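Enterochelin esterase (Salmonella enterica subsp. enterica serovar Typhimurium, PDB 3MGA) probably hydrolyses the ester bonds of ferric enterobactin, the iron-loaded catecholate siderophore, helping the bacterium to release the iron it has taken up. Local coordinates at residues S180-N185 and F258-Q263; C254-W259 and A295-L300; A205-G210 and Y237-A242; Q288-L293 and S315-H320; E200-A205 and V273-D278. All blocks are in the same frame, centred on the assembly; numbering follows the deposited sequence.

Contact 1: S180-N185 and F258-Q263; sequences SERLGN and FWLAVQ
R182 and A261 bring their backbones within 5.7 Å, CA to CA, where the turn of a beta hairpin rests on helix 256-273 of the alpha/beta-hydrolase domain. The turn joins strands 174-180 and 185-193 and contains a G1 beta bulge: G184 N and, more weakly, N185 N both bond to S180 O, and G184 adopts a positive phi (79°) that costs glycine little. S180 adds an ST motif, its OG accepting from L183 N at 2.9 Å; E265, one turn farther along the helix, bonds to the same hydroxyl. A261 suits the centre of the contact because it presents nothing larger than a methyl. Its CB meets R182 CG at 3.5 Å, L183 CG at 4.1 Å and S180 OG at 3.8 Å. Beside it, the branched L183 sets CD2 4.0 Å from F258 N, and its CD1 approaches the F258 ring obliquely, 4.2 Å from CD1 of that ring. R182 uses both its halves: the aliphatic part covers A261, then the chain bends at chi2 (77°) and chi3 (59°), and NH2 bonds to Q264 OE1. Over one face of the guanidinium lies the methyl L260 CD1, 3.7 Å from R182 NH1.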
# COMPACT_ATOMS: atom_id res chain seq x y z
N SER A 180 2.59 26.31 2.08
CA SER A 180 2.73 26.51 0.64
C SER A 180 1.95 27.71 0.12
O SER A 180 0.74 27.82 0.33
CB SER A 180 2.25 25.26 -0.08
OG SER A 180 2.29 25.44 -1.47
N GLU A 181 2.66 28.61 -0.57
CA GLU A 181 2.05 29.80 -1.15
C GLU A 181 1.37 29.38 -2.46
O GLU A 181 0.26 29.80 -2.76
CB GLU A 181 3.10 30.89 -1.39
CG GLU A 181 2.51 32.23 -1.80
CD GLU A 181 3.55 33.32 -2.04
OE1 GLU A 181 4.77 33.08 -1.84
OE2 GLU A 181 3.14 34.43 -2.43
N ARG A 182 2.06 28.53 -3.22
CA ARG A 182 1.55 27.97 -4.48
C ARG A 182 0.22 27.24 -4.24
O ARG A 182 -0.76 27.49 -4.94
CB ARG A 182 2.61 27.00 -5.03
CG ARG A 182 2.19 26.02 -6.14
CD ARG A 182 2.09 26.62 -7.48
NE ARG A 182 3.35 27.21 -7.91
CZ ARG A 182 3.53 27.78 -9.10
NH1 ARG A 182 2.55 27.80 -9.99
NH2 ARG A 182 4.70 28.32 -9.41
N LEU A 183 0.19 26.36 -3.26
CA LEU A 183 -1.02 25.58 -2.95
C LEU A 183 -2.02 26.31 -2.07
O LEU A 183 -3.23 26.06 -2.16
CB LEU A 183 -0.65 24.25 -2.29
CG LEU A 183 0.15 23.33 -3.20
CD1 LEU A 183 0.66 22.12 -2.43
CD2 LEU A 183 -0.70 22.91 -4.41
N GLY A 184 -1.52 27.18 -1.20
CA GLY A 184 -2.38 27.94 -0.31
C GLY A 184 -2.85 27.13 0.88
O GLY A 184 -3.94 27.34 1.38
N ASN A 185 -2.01 26.19 1.31
CA ASN A 185 -2.32 25.35 2.46
C ASN A 185 -1.05 24.96 3.22
O ASN A 185 0.05 25.06 2.67
CB ASN A 185 -3.12 24.11 2.04
CG ASN A 185 -2.36 23.20 1.07
OD1 ASN A 185 -1.15 23.02 1.18
ND2 ASN A 185 -3.09 22.61 0.14
N PHE A 258 1.32 20.92 -7.26
CA PHE A 258 1.89 20.16 -6.15
C PHE A 258 3.40 20.01 -6.33
O PHE A 258 4.17 20.34 -5.44
CB PHE A 258 1.22 18.80 -6.02
CG PHE A 258 1.82 17.95 -4.94
CD1 PHE A 258 1.48 18.15 -3.61
CD2 PHE A 258 2.73 16.95 -5.25
CE1 PHE A 258 2.03 17.37 -2.61
CE2 PHE A 258 3.28 16.16 -4.24
CZ PHE A 258 2.92 16.37 -2.93
N TRP A 259 3.80 19.52 -7.50
CA TRP A 259 5.23 19.31 -7.78
C TRP A 259 6.02 20.58 -8.01
O TRP A 259 7.21 20.62 -7.70
CB TRP A 259 5.41 18.31 -8.92
CG TRP A 259 5.01 16.96 -8.49
CD1 TRP A 259 3.89 16.27 -8.85
CD2 TRP A 259 5.69 16.14 -7.54
NE1 TRP A 259 3.86 15.06 -8.21
CE2 TRP A 259 4.95 14.96 -7.39
CE3 TRP A 259 6.88 16.29 -6.80
CZ2 TRP A 259 5.35 13.92 -6.56
CZ3 TRP A 259 7.27 15.27 -5.97
CH2 TRP A 259 6.51 14.10 -5.85
N LEU A 260 5.38 21.62 -8.54
CA LEU A 260 6.05 22.90 -8.69
C LEU A 260 6.35 23.42 -7.29
O LEU A 260 7.46 23.83 -7.00
CB LEU A 260 5.18 23.92 -9.45
CG LEU A 260 5.03 23.76 -10.96
CD1 LEU A 260 3.97 24.69 -11.48
CD2 LEU A 260 6.37 23.99 -11.69
N ALA A 261 5.33 23.37 -6.42
CA ALA A 261 5.45 23.83 -5.05
C ALA A 261 6.54 23.09 -4.27
O ALA A 261 7.28 23.70 -3.51
CB ALA A 261 4.10 23.68 -4.33
N VAL A 262 6.60 21.76 -4.44
CA VAL A 262 7.61 20.95 -3.77
C VAL A 262 9.03 21.37 -4.15
O VAL A 262 9.93 21.43 -3.30
CB VAL A 262 7.41 19.44 -4.09
CG1 VAL A 262 8.67 18.64 -3.80
CG2 VAL A 262 6.20 18.89 -3.34
N GLN A 263 9.24 21.70 -5.42
CA GLN A 263 10.57 22.09 -5.88
C GLN A 263 10.98 23.52 -5.51
O GLN A 263 12.13 23.75 -5.11
CB GLN A 263 10.65 21.91 -7.39
CG GLN A 263 10.36 20.51 -7.85
CD GLN A 263 10.34 20.38 -9.34
OE1 GLN A 263 11.33 20.66 -10.01
NE2 GLN A 263 9.22 19.90 -9.88

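Contact 2: C254-W259 and A295-L300; sequences CNADFW and ALYAGL
Y297 is the large bump of this contact, a ring projecting from helix 290-301 into the hollow formed by C254 and the first turn of helix 256-273, two helices of the alpha/beta-hydrolase domain. With CG anti to the backbone N (chi1 173°), the ring leaves its helix toward C254, whose backbone forms one wall of the hollow: C254 CA sits over the ring centre, 3.6 Å from the centroid and almost on its normal, a CH-pi contact. The thiol continues the same wall past the rim in an oblique sulfur-aromatic contact, with C254 SG 3.4 Å from Y297 CD2. At the far end of the ring the hydroxyl oxygen touches the methyl of A256, Y297 OH to A256 CB 3.4 Å. W259 closes the side, its CD1 lying near the plane of the tyrosine at the ring edge, 4.0 Å from Y297 CD1, as the two side chains slide past each other in opposite directions.

The second fit is smaller and reversed. Here the flat indole is the receiving surface, and A298, with just a methyl, lets the helices approach closely. The other face of the indole carries F258 CD2, while its NE1 bonds to S294 OG, which helps fix the rotation of the ring. A298 CB lies over the five-membered ring of W259, 3.6 Å from its centroid and 3.5 Å from CE2.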
# COMPACT_ATOMS: atom_id res chain seq x y z
N CYS A 254 -1.97 13.97 -11.02
CA CYS A 254 -1.46 14.83 -12.08
C CYS A 254 -1.78 16.31 -11.87
O CYS A 254 -2.34 16.96 -12.75
CB CYS A 254 -1.97 14.36 -13.45
SG CYS A 254 -1.54 12.64 -13.83
N ASN A 255 -1.43 16.83 -10.70
CA ASN A 255 -1.61 18.25 -10.39
C ASN A 255 -0.21 18.88 -10.41
O ASN A 255 0.62 18.58 -9.56
CB ASN A 255 -2.27 18.44 -9.03
CG ASN A 255 -2.61 19.90 -8.74
OD1 ASN A 255 -2.23 20.80 -9.49
ND2 ASN A 255 -3.32 20.13 -7.64
N ALA A 256 0.04 19.73 -11.40
CA ALA A 256 1.35 20.36 -11.57
C ALA A 256 1.77 21.25 -10.42
O ALA A 256 2.94 21.26 -10.05
CB ALA A 256 1.41 21.13 -12.90
N ASP A 257 0.83 21.99 -9.84
CA ASP A 257 1.17 22.86 -8.71
C ASP A 257 1.79 22.13 -7.54
O ASP A 257 2.69 22.65 -6.90
CB ASP A 257 -0.03 23.69 -8.24
CG ASP A 257 -0.30 24.87 -9.14
OD1 ASP A 257 0.51 25.10 -10.07
OD2 ASP A 257 -1.30 25.59 -8.91
N PHE A 258 1.32 20.92 -7.26
CA PHE A 258 1.89 20.16 -6.15
C PHE A 258 3.40 20.01 -6.33
O PHE A 258 4.17 20.34 -5.44
CB PHE A 258 1.22 18.80 -6.02
CG PHE A 258 1.82 17.95 -4.94
CD1 PHE A 258 1.48 18.15 -3.61
CD2 PHE A 258 2.73 16.95 -5.25
CE1 PHE A 258 2.03 17.37 -2.61
CE2 PHE A 258 3.28 16.16 -4.24
CZ PHE A 258 2.92 16.37 -2.93
N TRP A 259 3.80 19.52 -7.50
CA TRP A 259 5.23 19.31 -7.78
C TRP A 259 6.02 20.58 -8.01
O TRP A 259 7.21 20.62 -7.70
CB TRP A 259 5.41 18.31 -8.92
CG TRP A 259 5.01 16.96 -8.49
CD1 TRP A 259 3.89 16.27 -8.85
CD2 TRP A 259 5.69 16.14 -7.54
NE1 TRP A 259 3.86 15.06 -8.21
CE2 TRP A 259 4.95 14.96 -7.39
CE3 TRP A 259 6.88 16.29 -6.80
CZ2 TRP A 259 5.35 13.92 -6.56
CZ3 TRP A 259 7.27 15.27 -5.97
CH2 TRP A 259 6.51 14.10 -5.85
N ALA A 295 3.87 10.12 -8.71
CA ALA A 295 5.34 9.97 -8.76
C ALA A 295 5.84 9.82 -10.20
O ALA A 295 6.85 10.40 -10.56
CB ALA A 295 5.81 8.79 -7.90
N LEU A 296 5.14 9.04 -11.02
CA LEU A 296 5.53 8.87 -12.41
C LEU A 296 5.33 10.21 -13.12
O LEU A 296 6.20 10.67 -13.86
CB LEU A 296 4.71 7.77 -13.10
CG LEU A 296 5.05 7.52 -14.57
CD1 LEU A 296 6.52 7.10 -14.75
CD2 LEU A 296 4.12 6.49 -15.17
N TYR A 297 4.18 10.83 -12.89
CA TYR A 297 3.87 12.13 -13.45
C TYR A 297 5.00 13.11 -13.17
O TYR A 297 5.40 13.88 -14.04
CB TYR A 297 2.54 12.63 -12.88
CG TYR A 297 2.15 14.04 -13.25
CD1 TYR A 297 2.49 15.11 -12.42
CD2 TYR A 297 1.41 14.31 -14.38
CE1 TYR A 297 2.12 16.39 -12.72
CE2 TYR A 297 1.04 15.61 -14.70
CZ TYR A 297 1.40 16.65 -13.86
OH TYR A 297 1.04 17.94 -14.16
N ALA A 298 5.53 13.06 -11.95
CA ALA A 298 6.64 13.94 -11.54
C ALA A 298 7.89 13.63 -12.36
O ALA A 298 8.51 14.53 -12.91
CB ALA A 298 6.93 13.78 -10.05
N GLY A 299 8.26 12.35 -12.42
CA GLY A 299 9.42 11.93 -13.18
C GLY A 299 9.30 12.23 -14.66
O GLY A 299 10.29 12.60 -15.32
N LEU A 300 8.09 12.08 -15.19
CA LEU A 300 7.81 12.36 -16.60
C LEU A 300 7.89 13.85 -16.93
O LEU A 300 8.40 14.20 -17.99
CB LEU A 300 6.44 11.81 -17.01
CG LEU A 300 6.27 10.29 -17.08
CD1 LEU A 300 4.82 9.93 -17.34
CD2 LEU A 300 7.18 9.69 -18.16

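Contact 3: A205-G210 and Y237-A242; sequences AILLDG and YLLIDA
I206 lays its CG2 against the CD1 tip of I240, 3.8 Å away, one strand across in the parallel part of the central sheet. The two side chains cross obliquely on the face that also carries L238, and beta-branched isoleucine suits extended backbone here. The opposite face has A205 beside Y237, whose CD1 lies 3.9 Å from A205 CB, and L207 beside L239. Between the strands the hydrogen bonds are regular, L238 N to A205 O (3.0 Å) being nearly straight, and L207 bonds through both its N and its O. Beyond the strand the pairing changes. G210, the first residue of a helix, donates from N to I240 O at 2.7 Å from above the carbonyl plane, and a water accepting from D209 N (2.8 Å) donates to the same oxygen. G210 CA comes within 3.6 Å of L239 CB; a CB there would clash with L239 C and I240 N, so glycine fits. D209 OD1 forms a salt bridge with R248 and touches A242 CB. Strand 204-207 lies between 236-240 and 284-288, strand 185-193 flanks the other side of 236-240, helix 256-273 covers I240, L238 and L208, and helix 210-216 packs on L239.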
# COMPACT_ATOMS: atom_id res chain seq x y z
N ALA A 205 14.95 11.03 -1.19
CA ALA A 205 13.86 10.15 -1.54
C ALA A 205 12.58 10.76 -0.99
O ALA A 205 12.46 10.99 0.22
CB ALA A 205 14.08 8.75 -0.96
N ILE A 206 11.62 11.04 -1.87
CA ILE A 206 10.36 11.61 -1.44
C ILE A 206 9.27 10.54 -1.37
O ILE A 206 9.00 9.84 -2.35
CB ILE A 206 9.89 12.72 -2.37
CG1 ILE A 206 10.90 13.88 -2.35
CG2 ILE A 206 8.52 13.23 -1.94
CD1 ILE A 206 10.50 15.04 -3.25
N LEU A 207 8.65 10.43 -0.21
CA LEU A 207 7.57 9.48 -0.01
C LEU A 207 6.24 10.18 0.20
O LEU A 207 6.06 10.93 1.16
CB LEU A 207 7.86 8.52 1.14
CG LEU A 207 8.84 7.37 0.90
CD1 LEU A 207 10.23 7.85 0.50
CD2 LEU A 207 8.93 6.52 2.14
N LEU A 208 5.31 9.93 -0.72
CA LEU A 208 3.99 10.51 -0.64
C LEU A 208 3.20 9.73 0.42
O LEU A 208 3.67 8.68 0.88
CB LEU A 208 3.32 10.49 -2.01
CG LEU A 208 4.09 11.30 -3.06
CD1 LEU A 208 3.51 11.07 -4.46
CD2 LEU A 208 4.11 12.81 -2.70
N ASP A 209 2.03 10.23 0.82
CA ASP A 209 1.26 9.61 1.89
C ASP A 209 2.17 9.44 3.11
O ASP A 209 2.17 8.40 3.78
CB ASP A 209 0.62 8.30 1.43
CG ASP A 209 -0.56 8.53 0.49
OD1 ASP A 209 -1.41 9.39 0.80
OD2 ASP A 209 -0.66 7.83 -0.54
N GLY A 210 2.95 10.48 3.38
CA GLY A 210 3.89 10.49 4.49
C GLY A 210 3.28 10.23 5.86
O GLY A 210 3.92 9.64 6.73
N TYR A 237 15.38 11.17 3.79
CA TYR A 237 14.00 10.79 3.49
C TYR A 237 12.98 11.89 3.84
O TYR A 237 12.97 12.37 4.96
CB TYR A 237 13.64 9.51 4.24
CG TYR A 237 14.48 8.33 3.83
CD1 TYR A 237 14.09 7.51 2.78
CD2 TYR A 237 15.65 8.02 4.50
CE1 TYR A 237 14.86 6.42 2.40
CE2 TYR A 237 16.42 6.93 4.13
CZ TYR A 237 16.02 6.14 3.08
OH TYR A 237 16.79 5.06 2.71
N LEU A 238 12.14 12.25 2.87
CA LEU A 238 11.12 13.28 3.06
C LEU A 238 9.70 12.71 2.92
O LEU A 238 9.27 12.34 1.83
CB LEU A 238 11.33 14.36 2.02
CG LEU A 238 10.41 15.57 2.07
CD1 LEU A 238 10.51 16.25 3.44
CD2 LEU A 238 10.77 16.52 0.96
N LEU A 239 8.98 12.62 4.03
CA LEU A 239 7.61 12.12 3.99
C LEU A 239 6.66 13.28 3.97
O LEU A 239 6.70 14.13 4.86
CB LEU A 239 7.31 11.20 5.17
CG LEU A 239 7.88 9.78 5.12
CD1 LEU A 239 9.37 9.75 4.87
CD2 LEU A 239 7.53 9.07 6.42
N ILE A 240 5.80 13.34 2.94
CA ILE A 240 4.86 14.45 2.82
C ILE A 240 3.43 14.04 3.17
O ILE A 240 2.91 13.06 2.65
CB ILE A 240 4.88 15.06 1.41
CG1 ILE A 240 6.31 15.37 0.97
CG2 ILE A 240 4.03 16.32 1.38
CD1 ILE A 240 6.39 15.95 -0.43
N ASP A 241 2.81 14.82 4.04
CA ASP A 241 1.44 14.57 4.48
C ASP A 241 0.50 14.94 3.34
O ASP A 241 0.61 16.04 2.79
CB ASP A 241 1.14 15.45 5.70
CG ASP A 241 -0.19 15.14 6.35
OD1 ASP A 241 -0.95 14.29 5.86
OD2 ASP A 241 -0.48 15.76 7.39
N ALA A 242 -0.39 14.02 2.99
CA ALA A 242 -1.39 14.26 1.94
C ALA A 242 -2.55 15.10 2.50
O ALA A 242 -3.42 15.53 1.74
CB ALA A 242 -1.91 12.94 1.37
O HOH W 1 1.66 12.91 0.16

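Contact 4: Q288-L293 and S315-H320; sequences QSFGGL and SFWWPH
This is a buried loop-to-helix contact in which S315 and S289 meet beside the sharp turn between strand 284-288 and helix 290-301, the loop of S315 leaving the neighbouring strand 308-312. S289 has a strained backbone (phi 62°, psi -123°), and its O grips three N-H groups: G292 N and L293 N of its own helix, and S315 N at 3.2 Å, which reaches it from above the carbonyl plane. The small S315 also rests its CB on F290 CD1, 3.7 Å away. Apolar residues close the rest. L293, with branches pointing two ways, sets CD1 3.7 Å from F316 CD1 and CD2 3.6 Å from W318 CB, where the leucine and tryptophan side chains cross at about a right angle. F290 turns its CE1 obliquely onto W318 CD1 (3.5 Å) and more loosely onto W317 CH2, forming an aromatic cluster. At G291 no CB presses on Q288 N, as the tight turn requires. The G-x-S-x-G pattern from G287 to G291 is consistent with the nucleophile elbow of alpha/beta hydrolases; a glycerol, probably from the crystallisation liquor, bonds to S289 OG and F290 N and may mark the active-site pocket, H383 also touching S289.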
# COMPACT_ATOMS: atom_id res chain seq x y z
N GLN A 288 2.05 5.33 -3.61
CA GLN A 288 1.14 4.23 -3.85
C GLN A 288 -0.23 4.75 -4.27
O GLN A 288 -0.69 5.77 -3.78
CB GLN A 288 0.96 3.39 -2.58
CG GLN A 288 2.26 3.01 -1.89
CD GLN A 288 2.87 4.15 -1.11
OE1 GLN A 288 2.16 4.92 -0.48
NE2 GLN A 288 4.19 4.23 -1.12
N SER A 289 -0.88 4.01 -5.18
CA SER A 289 -2.21 4.36 -5.66
C SER A 289 -2.11 5.73 -6.35
O SER A 289 -1.31 5.86 -7.28
CB SER A 289 -3.21 4.29 -4.50
OG SER A 289 -4.54 4.27 -4.97
N PHE A 290 -2.87 6.76 -5.93
CA PHE A 290 -2.70 8.07 -6.59
C PHE A 290 -1.26 8.56 -6.41
O PHE A 290 -0.79 9.39 -7.19
CB PHE A 290 -3.65 9.17 -6.11
CG PHE A 290 -5.05 9.08 -6.66
CD1 PHE A 290 -5.27 8.78 -7.99
CD2 PHE A 290 -6.13 9.47 -5.88
CE1 PHE A 290 -6.57 8.76 -8.51
CE2 PHE A 290 -7.42 9.45 -6.38
CZ PHE A 290 -7.64 9.09 -7.70
N GLY A 291 -0.60 8.08 -5.36
CA GLY A 291 0.79 8.44 -5.09
C GLY A 291 1.72 7.90 -6.17
O GLY A 291 2.75 8.52 -6.48
N GLY A 292 1.37 6.74 -6.72
CA GLY A 292 2.17 6.10 -7.77
C GLY A 292 2.02 6.85 -9.08
O GLY A 292 2.99 7.06 -9.81
N LEU A 293 0.79 7.25 -9.35
CA LEU A 293 0.47 8.02 -10.53
C LEU A 293 1.19 9.35 -10.48
O LEU A 293 1.80 9.79 -11.46
CB LEU A 293 -1.06 8.24 -10.61
CG LEU A 293 -1.64 9.19 -11.66
CD1 LEU A 293 -1.34 8.75 -13.08
CD2 LEU A 293 -3.15 9.31 -11.44
N SER A 315 -2.43 4.32 -9.89
CA SER A 315 -3.78 4.55 -10.39
C SER A 315 -3.72 5.09 -11.82
O SER A 315 -4.15 6.21 -12.08
CB SER A 315 -4.52 5.52 -9.47
OG SER A 315 -4.60 4.99 -8.16
N PHE A 316 -3.21 4.27 -12.73
CA PHE A 316 -3.07 4.66 -14.14
C PHE A 316 -4.37 4.47 -14.92
O PHE A 316 -4.38 4.58 -16.15
CB PHE A 316 -1.89 3.95 -14.78
CG PHE A 316 -0.61 4.24 -14.10
CD1 PHE A 316 -0.02 5.49 -14.22
CD2 PHE A 316 0.02 3.27 -13.31
CE1 PHE A 316 1.16 5.78 -13.57
CE2 PHE A 316 1.20 3.56 -12.66
CZ PHE A 316 1.77 4.81 -12.78
N TRP A 317 -5.44 4.17 -14.19
CA TRP A 317 -6.78 4.07 -14.76
C TRP A 317 -7.44 5.45 -14.65
O TRP A 317 -8.47 5.70 -15.26
CB TRP A 317 -7.62 3.01 -14.04
CG TRP A 317 -7.54 3.08 -12.53
CD1 TRP A 317 -6.82 2.26 -11.71
CD2 TRP A 317 -8.18 4.04 -11.67
NE1 TRP A 317 -6.99 2.63 -10.41
CE2 TRP A 317 -7.81 3.72 -10.35
CE3 TRP A 317 -9.04 5.12 -11.89
CZ2 TRP A 317 -8.27 4.45 -9.25
CZ3 TRP A 317 -9.49 5.85 -10.80
CH2 TRP A 317 -9.11 5.50 -9.50
N TRP A 318 -6.83 6.34 -13.86
CA TRP A 318 -7.33 7.70 -13.66
C TRP A 318 -7.42 8.39 -15.02
O TRP A 318 -6.59 8.11 -15.90
CB TRP A 318 -6.39 8.48 -12.73
CG TRP A 318 -6.84 9.89 -12.38
CD1 TRP A 318 -7.76 10.25 -11.43
CD2 TRP A 318 -6.36 11.12 -12.95
NE1 TRP A 318 -7.90 11.62 -11.39
CE2 TRP A 318 -7.05 12.18 -12.31
CE3 TRP A 318 -5.43 11.43 -13.94
CZ2 TRP A 318 -6.83 13.52 -12.63
CZ3 TRP A 318 -5.21 12.77 -14.26
CH2 TRP A 318 -5.91 13.79 -13.60
N PRO A 319 -8.40 9.30 -15.21
CA PRO A 319 -9.43 9.75 -14.26
C PRO A 319 -10.66 8.85 -14.08
O PRO A 319 -11.39 8.99 -13.09
CB PRO A 319 -9.85 11.11 -14.83
CG PRO A 319 -9.66 10.96 -16.29
CD PRO A 319 -8.47 10.04 -16.48
N HIS A 320 -10.89 7.93 -15.01
CA HIS A 320 -12.06 7.05 -14.91
C HIS A 320 -11.67 5.60 -14.58
O HIS A 320 -11.03 4.91 -15.37
CB HIS A 320 -12.89 7.14 -16.19
CG HIS A 320 -13.40 8.53 -16.47
ND1 HIS A 320 -14.46 9.08 -15.77
CD2 HIS A 320 -13.01 9.46 -17.37
CE1 HIS A 320 -14.70 10.30 -16.23
NE2 HIS A 320 -13.83 10.55 -17.19

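Contact 5: E200-A205 and V273-D278; sequences EERPLA and VTPFSD
E200 lies across P275, its OE2 3.6 Å from P275 CG; the exposed glutamate rests its CG and CD on CB of the compact apolar proline ring. The backbone O of E200 also receives a CA-H...O contact from S277. E201 sends its carboxylate to R282 in a salt bridge, while its backbone passes close to S277. R202 holds the two segments together at both its ends. Its carbonyl O accepts from S277 N at 2.9 Å in an almost straight bond (174°). The side chain is extended from CG to NE, crosses that of T274 at about a right angle and reaches the loop, where NH1 donates to P275 O at 3.2 Å, the oxygen lying in the guanidinium plane and the donor in the carbonyl plane. Arginine suits this place because a further N-H group, NH2, bonds to G195 O. After P203, L204 N donates to a water at 2.8 Å, which passes a bond on to S277 O (2.9 Å). L204 and F276 lie side by side, pointing the same way, with L204 CD2 over one face of the ring, 4.0 Å from its centroid, a CH-pi contact that suits a methyl and a flat phenyl. Strand 204-207 enters the sheet between 236-240 and 284-288; the loop, coming from helix 256-273 and leading into 284-288, passes its beginning, and V270 of that helix packs on F276.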
# COMPACT_ATOMS: atom_id res chain seq x y z
N GLU A 200 26.40 15.98 0.90
CA GLU A 200 25.97 16.51 -0.41
C GLU A 200 25.83 15.43 -1.48
O GLU A 200 25.32 15.70 -2.57
CB GLU A 200 26.91 17.63 -0.91
CG GLU A 200 26.89 18.94 -0.09
CD GLU A 200 27.55 18.84 1.28
OE1 GLU A 200 28.26 17.84 1.54
OE2 GLU A 200 27.37 19.78 2.09
N GLU A 201 26.27 14.20 -1.18
CA GLU A 201 26.14 13.08 -2.12
C GLU A 201 24.92 12.23 -1.78
O GLU A 201 24.44 11.47 -2.62
CB GLU A 201 27.41 12.23 -2.11
CG GLU A 201 28.68 12.98 -2.54
CD GLU A 201 28.65 13.44 -3.99
OE1 GLU A 201 27.91 12.84 -4.81
OE2 GLU A 201 29.38 14.39 -4.33
N ARG A 202 24.42 12.35 -0.55
CA ARG A 202 23.24 11.59 -0.12
C ARG A 202 22.08 11.75 -1.07
O ARG A 202 21.73 12.88 -1.43
CB ARG A 202 22.71 12.14 1.18
CG ARG A 202 23.53 12.03 2.43
CD ARG A 202 22.86 13.03 3.35
NE ARG A 202 23.20 12.93 4.75
CZ ARG A 202 22.84 13.85 5.64
NH1 ARG A 202 22.18 14.94 5.26
NH2 ARG A 202 23.18 13.71 6.91
N PRO A 203 21.47 10.64 -1.49
CA PRO A 203 20.30 10.76 -2.33
C PRO A 203 19.08 11.18 -1.51
O PRO A 203 18.97 10.83 -0.33
CB PRO A 203 20.09 9.34 -2.83
CG PRO A 203 20.67 8.49 -1.76
CD PRO A 203 21.85 9.23 -1.27
N LEU A 204 18.19 11.94 -2.14
CA LEU A 204 16.94 12.37 -1.56
C LEU A 204 15.86 11.43 -2.08
O LEU A 204 15.85 11.08 -3.27
CB LEU A 204 16.57 13.79 -2.00
CG LEU A 204 15.14 14.24 -1.64
CD1 LEU A 204 14.96 14.32 -0.12
CD2 LEU A 204 14.82 15.59 -2.27
N ALA A 205 14.95 11.03 -1.19
CA ALA A 205 13.86 10.15 -1.54
C ALA A 205 12.58 10.76 -0.99
O ALA A 205 12.46 10.99 0.22
CB ALA A 205 14.08 8.75 -0.96
N VAL A 273 18.17 22.64 6.05
CA VAL A 273 18.39 21.90 7.29
C VAL A 273 19.40 20.75 7.15
O VAL A 273 20.14 20.48 8.08
CB VAL A 273 17.06 21.38 7.94
CG1 VAL A 273 16.22 22.57 8.41
CG2 VAL A 273 16.27 20.49 7.00
N THR A 274 19.39 20.07 6.00
CA THR A 274 20.35 18.99 5.72
C THR A 274 20.63 18.88 4.22
O THR A 274 19.70 18.87 3.41
CB THR A 274 19.88 17.61 6.22
OG1 THR A 274 18.61 17.28 5.64
CG2 THR A 274 19.77 17.59 7.74
N PRO A 275 21.91 18.80 3.84
CA PRO A 275 22.26 18.71 2.42
C PRO A 275 21.86 17.40 1.74
O PRO A 275 21.74 16.37 2.39
CB PRO A 275 23.80 18.83 2.42
CG PRO A 275 24.20 19.27 3.79
CD PRO A 275 23.10 18.84 4.71
N PHE A 276 21.64 17.47 0.43
CA PHE A 276 21.33 16.29 -0.40
C PHE A 276 21.72 16.56 -1.86
O PHE A 276 21.83 17.72 -2.29
CB PHE A 276 19.86 15.85 -0.28
CG PHE A 276 18.87 16.90 -0.68
CD1 PHE A 276 18.54 17.09 -2.03
CD2 PHE A 276 18.22 17.66 0.28
CE1 PHE A 276 17.62 18.04 -2.41
CE2 PHE A 276 17.28 18.62 -0.09
CZ PHE A 276 16.98 18.82 -1.44
N SER A 277 21.93 15.49 -2.62
CA SER A 277 22.35 15.57 -4.02
C SER A 277 21.36 16.20 -5.00
O SER A 277 20.14 16.00 -4.91
CB SER A 277 22.70 14.17 -4.54
OG SER A 277 23.07 14.21 -5.91
N ASP A 278 21.92 16.95 -5.96
CA ASP A 278 21.14 17.60 -7.01
C ASP A 278 21.09 16.72 -8.26
O ASP A 278 20.51 17.10 -9.27
CB ASP A 278 21.70 18.98 -7.34
CG ASP A 278 21.40 20.00 -6.25
OD1 ASP A 278 20.39 19.81 -5.53
OD2 ASP A 278 22.14 21.00 -6.13
O HOH W 2 19.11 13.33 -4.35

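In the fold
All five contacts lie in the putative esterase domain, around one mixed sheet and the helices packed on it. Contacts 3 and 5 share strand 204-207, their centres about 15 Å apart. Along the chain contact 3 is nested within the loops closed by contacts 1 and 5, which cross each other, and contact 4 opens after all three have closed. Contacts 1 and 2 share F258 and W259 on helix 256-273, whose side chains pack on L208 of contact 3. Contact 2 touches contact 4 and shares helix 290-301 with it. The hairpin of contact 1 and the likely nucleophile elbow of contact 4 are about 20 Å apart, centre to centre. Packing thus runs continuously between them.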